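Local coordinates for MAU2 chromatid cohesion factor homolog (Saccharomyces cerevisiae, PDB 4XDN), which forms a complex with SCC2 that is required for the association of cohesin with chromosomes, and so takes part in sister chromatid cohesion, at residues 310-315 with 373-378; 353-358 with 380-385. All coordinates share one frame; numbering follows the deposited sequence.

Contact 1 of 2, residues 310-315 with 373-378; sequences ELPMIF and DSRIQT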
loop_
_atom_site.group_PDB
_atom_site.type_symbol
_atom_site.label_atom_id
_atom_site.label_comp_id
_atom_site.label_asym_id
_atom_site.label_seq_id
_atom_site.Cartn_x
_atom_site.Cartn_y
_atom_site.Cartn_z
ATOM N N GLU A 310 0.154 -13.995 10.116
ATOM C CA GLU A 310 -1.242 -13.636 9.891
ATOM C C GLU A 310 -1.358 -12.514 8.860
ATOM O O GLU A 310 -0.776 -11.442 9.024
ATOM C CB GLU A 310 -1.905 -13.215 11.205
ATOM C CG GLU A 310 -2.221 -14.373 12.134
ATOM C CD GLU A 310 -2.702 -13.913 13.498
ATOM O OE1 GLU A 310 -1.856 -13.503 14.322
ATOM O OE2 GLU A 310 -3.925 -13.964 13.748
ATOM N N LEU A 311 -2.103 -12.791 7.795
ATOM C CA LEU A 311 -2.420 -11.807 6.767
ATOM C C LEU A 311 -3.874 -12.030 6.347
ATOM O O LEU A 311 -4.140 -12.610 5.295
ATOM C CB LEU A 311 -1.471 -11.936 5.567
ATOM C CG LEU A 311 -0.467 -10.820 5.252
ATOM C CD1 LEU A 311 0.068 -11.036 3.841
ATOM C CD2 LEU A 311 -1.059 -9.427 5.383
ATOM N N PRO A 312 -4.825 -11.587 7.187
ATOM C CA PRO A 312 -6.234 -11.956 6.992
ATOM C C PRO A 312 -6.831 -11.506 5.653
ATOM O O PRO A 312 -7.744 -12.166 5.163
ATOM C CB PRO A 312 -6.943 -11.265 8.167
ATOM C CG PRO A 312 -6.023 -10.191 8.608
ATOM C CD PRO A 312 -4.644 -10.701 8.349
ATOM N N MET A 313 -6.326 -10.423 5.069
ATOM C CA MET A 313 -6.833 -9.953 3.779
ATOM C C MET A 313 -6.432 -10.896 2.651
ATOM O O MET A 313 -7.096 -10.957 1.615
ATOM C CB MET A 313 -6.320 -8.545 3.469
ATOM C CG MET A 313 -6.723 -7.495 4.483
ATOM S SD MET A 313 -8.427 -6.947 4.309
ATOM C CE MET A 313 -8.687 -6.255 5.945
ATOM N N ILE A 314 -5.339 -11.623 2.862
ATOM C CA ILE A 314 -4.754 -12.476 1.833
ATOM C C ILE A 314 -4.969 -13.957 2.144
ATOM O O ILE A 314 -5.093 -14.775 1.232
ATOM C CB ILE A 314 -3.237 -12.193 1.686
ATOM C CG1 ILE A 314 -2.991 -10.703 1.408
ATOM C CG2 ILE A 314 -2.616 -13.048 0.587
ATOM C CD1 ILE A 314 -3.644 -10.175 0.127
ATOM N N PHE A 315 -5.020 -14.291 3.429
ATOM C CA PHE A 315 -5.112 -15.685 3.860
ATOM C C PHE A 315 -6.555 -16.189 3.916
ATOM O O PHE A 315 -6.792 -17.396 3.887
ATOM C CB PHE A 315 -4.451 -15.861 5.231
ATOM C CG PHE A 315 -2.947 -15.713 5.214
ATOM C CD1 PHE A 315 -2.272 -15.356 4.055
ATOM C CD2 PHE A 315 -2.211 -15.943 6.364
ATOM C CE1 PHE A 315 -0.895 -15.224 4.048
ATOM C CE2 PHE A 315 -0.835 -15.814 6.363
ATOM C CZ PHE A 315 -0.176 -15.455 5.202
ATOM N N ASP A 373 -10.430 -4.121 15.205
ATOM C CA ASP A 373 -10.495 -2.685 14.960
ATOM C C ASP A 373 -9.589 -2.283 13.798
ATOM O O ASP A 373 -9.977 -1.485 12.946
ATOM C CB ASP A 373 -10.106 -1.914 16.224
ATOM C CG ASP A 373 -10.154 -0.409 16.029
ATOM O OD1 ASP A 373 -11.008 0.065 15.254
ATOM O OD2 ASP A 373 -9.338 0.300 16.653
ATOM N N SER A 374 -8.384 -2.844 13.765
ATOM C CA SER A 374 -7.424 -2.521 12.716
ATOM C C SER A 374 -7.866 -3.103 11.377
ATOM O O SER A 374 -7.633 -2.505 10.325
ATOM C CB SER A 374 -6.031 -3.040 13.079
ATOM O OG SER A 374 -6.000 -4.455 13.089
ATOM N N ARG A 375 -8.501 -4.271 11.419
ATOM C CA ARG A 375 -9.010 -4.902 10.207
ATOM C C ARG A 375 -10.146 -4.073 9.612
ATOM O O ARG A 375 -10.270 -3.960 8.394
ATOM C CB ARG A 375 -9.490 -6.323 10.496
ATOM C CG ARG A 375 -8.378 -7.300 10.843
ATOM C CD ARG A 375 -8.936 -8.680 11.134
ATOM N NE ARG A 375 -9.525 -9.281 9.941
ATOM C CZ ARG A 375 -10.287 -10.372 9.945
ATOM N NH1 ARG A 375 -10.569 -10.989 11.084
ATOM N NH2 ARG A 375 -10.774 -10.842 8.804
ATOM N N ILE A 376 -10.969 -3.496 10.480
ATOM C CA ILE A 376 -12.065 -2.637 10.044
ATOM C C ILE A 376 -11.514 -1.358 9.421
ATOM O O ILE A 376 -12.075 -0.831 8.462
ATOM C CB ILE A 376 -12.998 -2.289 11.219
ATOM C CG1 ILE A 376 -13.765 -3.538 11.659
ATOM C CG2 ILE A 376 -13.992 -1.194 10.835
ATOM C CD1 ILE A 376 -14.394 -3.418 13.031
ATOM N N GLN A 377 -10.413 -0.866 9.976
ATOM C CA GLN A 377 -9.789 0.355 9.491
ATOM C C GLN A 377 -9.266 0.145 8.069
ATOM O O GLN A 377 -9.369 1.033 7.218
ATOM C CB GLN A 377 -8.657 0.780 10.429
ATOM C CG GLN A 377 -8.348 2.269 10.418
ATOM C CD GLN A 377 -9.382 3.099 11.169
ATOM O OE1 GLN A 377 -10.515 2.667 11.381
ATOM N NE2 GLN A 377 -8.986 4.302 11.576
ATOM N N THR A 378 -8.718 -1.040 7.818
ATOM C CA THR A 378 -8.249 -1.411 6.488
ATOM C C THR A 378 -9.428 -1.584 5.536
ATOM O O THR A 378 -9.353 -1.198 4.368
ATOM C CB THR A 378 -7.423 -2.712 6.531
ATOM O OG1 THR A 378 -6.214 -2.480 7.260
ATOM C CG2 THR A 378 -7.068 -3.193 5.131
#

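Contact 2 of 2, residues 353-358 with 380-385; sequences STTQKL and KSILEF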
loop_
_atom_site.group_PDB
_atom_site.type_symbol
_atom_site.label_atom_id
_atom_site.label_comp_id
_atom_site.label_asym_id
_atom_site.label_seq_id
_atom_site.Cartn_x
_atom_site.Cartn_y
_atom_site.Cartn_z
ATOM N N SER A 353 -19.596 -3.005 -1.781
ATOM C CA SER A 353 -20.649 -3.709 -1.051
ATOM C C SER A 353 -20.123 -4.946 -0.322
ATOM O O SER A 353 -20.547 -5.235 0.798
ATOM C CB SER A 353 -21.779 -4.117 -2.000
ATOM O OG SER A 353 -21.334 -5.065 -2.952
ATOM N N THR A 354 -19.213 -5.681 -0.956
ATOM C CA THR A 354 -18.606 -6.849 -0.321
ATOM C C THR A 354 -17.883 -6.424 0.947
ATOM O O THR A 354 -18.019 -7.052 1.997
ATOM C CB THR A 354 -17.608 -7.564 -1.259
ATOM O OG1 THR A 354 -18.310 -8.119 -2.376
ATOM C CG2 THR A 354 -16.871 -8.690 -0.527
ATOM N N THR A 355 -17.116 -5.346 0.833
ATOM C CA THR A 355 -16.341 -4.816 1.945
ATOM C C THR A 355 -17.255 -4.388 3.090
ATOM O O THR A 355 -16.945 -4.621 4.257
ATOM C CB THR A 355 -15.475 -3.624 1.491
ATOM O OG1 THR A 355 -14.548 -4.069 0.492
ATOM C CG2 THR A 355 -14.702 -3.021 2.652
ATOM N N GLN A 356 -18.381 -3.765 2.752
ATOM C CA GLN A 356 -19.357 -3.364 3.761
ATOM C C GLN A 356 -19.839 -4.568 4.564
ATOM O O GLN A 356 -20.004 -4.485 5.781
ATOM C CB GLN A 356 -20.550 -2.662 3.115
ATOM C CG GLN A 356 -20.273 -1.237 2.676
ATOM C CD GLN A 356 -21.500 -0.565 2.091
ATOM O OE1 GLN A 356 -22.230 -1.159 1.294
ATOM N NE2 GLN A 356 -21.741 0.677 2.494
ATOM N N LYS A 357 -20.062 -5.684 3.875
ATOM C CA LYS A 357 -20.518 -6.909 4.524
ATOM C C LYS A 357 -19.416 -7.537 5.379
ATOM O O LYS A 357 -19.694 -8.107 6.435
ATOM C CB LYS A 357 -21.014 -7.914 3.480
ATOM C CG LYS A 357 -22.408 -7.615 2.952
ATOM C CD LYS A 357 -22.865 -8.662 1.945
ATOM C CE LYS A 357 -24.214 -9.264 2.324
ATOM N NZ LYS A 357 -24.134 -10.133 3.537
ATOM N N LEU A 358 -18.170 -7.436 4.922
ATOM C CA LEU A 358 -17.041 -7.955 5.685
ATOM C C LEU A 358 -16.925 -7.216 7.012
ATOM O O LEU A 358 -16.651 -7.821 8.049
ATOM C CB LEU A 358 -15.740 -7.829 4.890
ATOM C CG LEU A 358 -15.578 -8.763 3.685
ATOM C CD1 LEU A 358 -14.307 -8.422 2.916
ATOM C CD2 LEU A 358 -15.564 -10.224 4.117
ATOM N N LYS A 380 -12.171 0.024 5.727
ATOM C CA LYS A 380 -12.640 1.372 5.431
ATOM C C LYS A 380 -11.768 2.034 4.369
ATOM O O LYS A 380 -12.259 2.812 3.553
ATOM C CB LYS A 380 -12.670 2.219 6.704
ATOM C CG LYS A 380 -13.843 1.892 7.623
ATOM C CD LYS A 380 -13.606 2.369 9.048
ATOM C CE LYS A 380 -13.414 3.874 9.117
ATOM N NZ LYS A 380 -13.211 4.338 10.518
ATOM N N SER A 381 -10.478 1.716 4.371
ATOM C CA SER A 381 -9.568 2.257 3.365
ATOM C C SER A 381 -9.931 1.707 1.991
ATOM O O SER A 381 -9.817 2.406 0.986
ATOM C CB SER A 381 -8.113 1.922 3.703
ATOM O OG SER A 381 -7.840 0.549 3.491
ATOM N N ILE A 382 -10.369 0.452 1.954
ATOM C CA ILE A 382 -10.806 -0.163 0.706
ATOM C C ILE A 382 -12.037 0.568 0.182
ATOM O O ILE A 382 -12.144 0.822 -1.017
ATOM C CB ILE A 382 -11.115 -1.667 0.883
ATOM C CG1 ILE A 382 -9.818 -2.429 1.167
ATOM C CG2 ILE A 382 -11.800 -2.234 -0.366
ATOM C CD1 ILE A 382 -10.000 -3.909 1.468
ATOM N N LEU A 383 -12.961 0.906 1.076
ATOM C CA LEU A 383 -14.123 1.705 0.695
ATOM C C LEU A 383 -13.661 3.032 0.102
ATOM O O LEU A 383 -14.227 3.518 -0.877
ATOM C CB LEU A 383 -15.044 1.960 1.891
ATOM C CG LEU A 383 -15.700 0.760 2.580
ATOM C CD1 LEU A 383 -16.541 1.230 3.762
ATOM C CD2 LEU A 383 -16.555 -0.047 1.611
ATOM N N GLU A 384 -12.626 3.610 0.702
ATOM C CA GLU A 384 -12.102 4.891 0.248
ATOM C C GLU A 384 -11.435 4.759 -1.119
ATOM O O GLU A 384 -11.488 5.683 -1.930
ATOM C CB GLU A 384 -11.120 5.457 1.273
ATOM C CG GLU A 384 -11.793 5.967 2.537
ATOM C CD GLU A 384 -10.807 6.290 3.642
ATOM O OE1 GLU A 384 -9.584 6.179 3.408
ATOM O OE2 GLU A 384 -11.256 6.653 4.749
ATOM N N PHE A 385 -10.814 3.609 -1.374
ATOM C CA PHE A 385 -10.221 3.342 -2.680
ATOM C C PHE A 385 -11.303 3.241 -3.754
ATOM O O PHE A 385 -11.126 3.731 -4.868
ATOM C CB PHE A 385 -9.394 2.054 -2.657
ATOM C CG PHE A 385 -8.013 2.222 -2.080
ATOM C CD1 PHE A 385 -7.093 3.066 -2.678
ATOM C CD2 PHE A 385 -7.626 1.514 -0.953
ATOM C CE1 PHE A 385 -5.821 3.215 -2.154
ATOM C CE2 PHE A 385 -6.354 1.658 -0.424
ATOM C CZ PHE A 385 -5.451 2.509 -1.026
#

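Contact 1 of 2, residues 310-315 with 373-378
P312 and M313, at the start of a very short helix, meet R375 and T378, one turn apart on the long helix 369-398, and the seam illustrates how a single turn can be packed against a helix without any polar link across it. The first kind of interaction is apolar packing on a charged group. P312 CB sits over one face of the R375 guanidinium, 3.7 Å from R375 NE, the two side chains crossing at a slant, while P312 CG comes within 4.1 Å of R375 CD. A bend in the arginine chain at chi3 (66°) carries the flat group across the proline. R375 NE is buried here and finds no partner in the model, whereas NH2 has a long, weak ion pair with E319.

The second kind is contact between methyl groups. M313 and T378 reach toward each other tip to tip, with M313 CE 3.6 Å from T378 CG2. The methionine chain is bent at chi2 (-77°), and its CE also rests 3.7 Å from the backbone R375 O. T378 CG2 stands anti to its own nitrogen; the hydroxyl on the other branch makes a weak bond back to S374 O.

Backbone hydrogen bonds form the third group and stay within the turn: L311, at the N-cap, offers its carbonyl oxygen to both I314 N and F315 N. The turn also has aliphatic packing of its own, L311 CB lying 3.6 Å above the centre of the F315 ring. Beyond the turn, L311 and I314 pack on W255 of helix 250-266, and D373 is hydrogen-bonded to the backbone of another protein chain. The arrangement is a proline-initiated helical turn, entered directly from a beta-hairpin strand, packed on a long helix of a largely helical array.

Contact 2 of 2, residues 353-358 with 380-385
T355 and L383 meet where two consecutive helices run antiparallel, and the pair shows how a threonine can serve an apolar seam with its methyl while its hydroxyl is occupied elsewhere. Their CA atoms are 7.0 Å apart, the axes of the two short segments approach to 9.4 Å, and the directions of those segments differ by 166°.

The two side chains slide past one another in opposite directions. T355 points at the facing helix, and its CG2 and CB both lie 3.7 Å from L383 CD2, so that one leucine methyl touches both threonine carbons. With chi2 of L383 at 178°, CD1 continues the line of the chain and CD2 is the branch turned to T355. Q356 comes to the same methyl from another direction: it crosses L383 at about a right angle, with Q356 CG 4.0 Å from L383 CD2. L383 also touches Y352 and I359, so it enters a space bounded by Y352, T355, Q356 and I359, the knobs-into-holes pattern. I382 approaches obliquely, placing its CG2 3.4 Å from T355 OG1; this branch of the isoleucine is anti to its backbone N and turned to the hydroxyl rather than to the threonine methyl. I382 also packs on V351 of the facing helix and on I323 of helix 317-331.

The hydroxyl of T355 is gripped twice, by the carbonyl oxygen V351 O one turn back in its own helix and by N322 ND2 from helix 317-331. With these partners T355 OG1 can lie against an isoleucine methyl without a polar partner on the facing helix. Between 353-358 and 380-385 the contact is van der Waals packing; the bond to N322 ties helix 339-360 to helix 317-331, and that to V351 O stays within the helix.

How the contacts relate
Both contacts use helix 369-398, on adjoining segments, and their centres are about 12 Å apart. Each is partly buried, with two buried residues among the four that touch; only contact 2 includes an exposed one, Q356. What they join differs: contact 1 brings the short turn 312-315, distant in sequence, to the helix, whereas contact 2 closes a hairpin with its predecessor, helix 339-360. Neither has a hydrogen bond between its segments, but contact 1 sets a proline on a guanidinium and a thioether methyl on a threonine, while contact 2 packs leucine and isoleucine methyls on a threonine and on the aliphatic part of a glutamine. Another protein chain reaches residues of both contacts, more of them at contact 1.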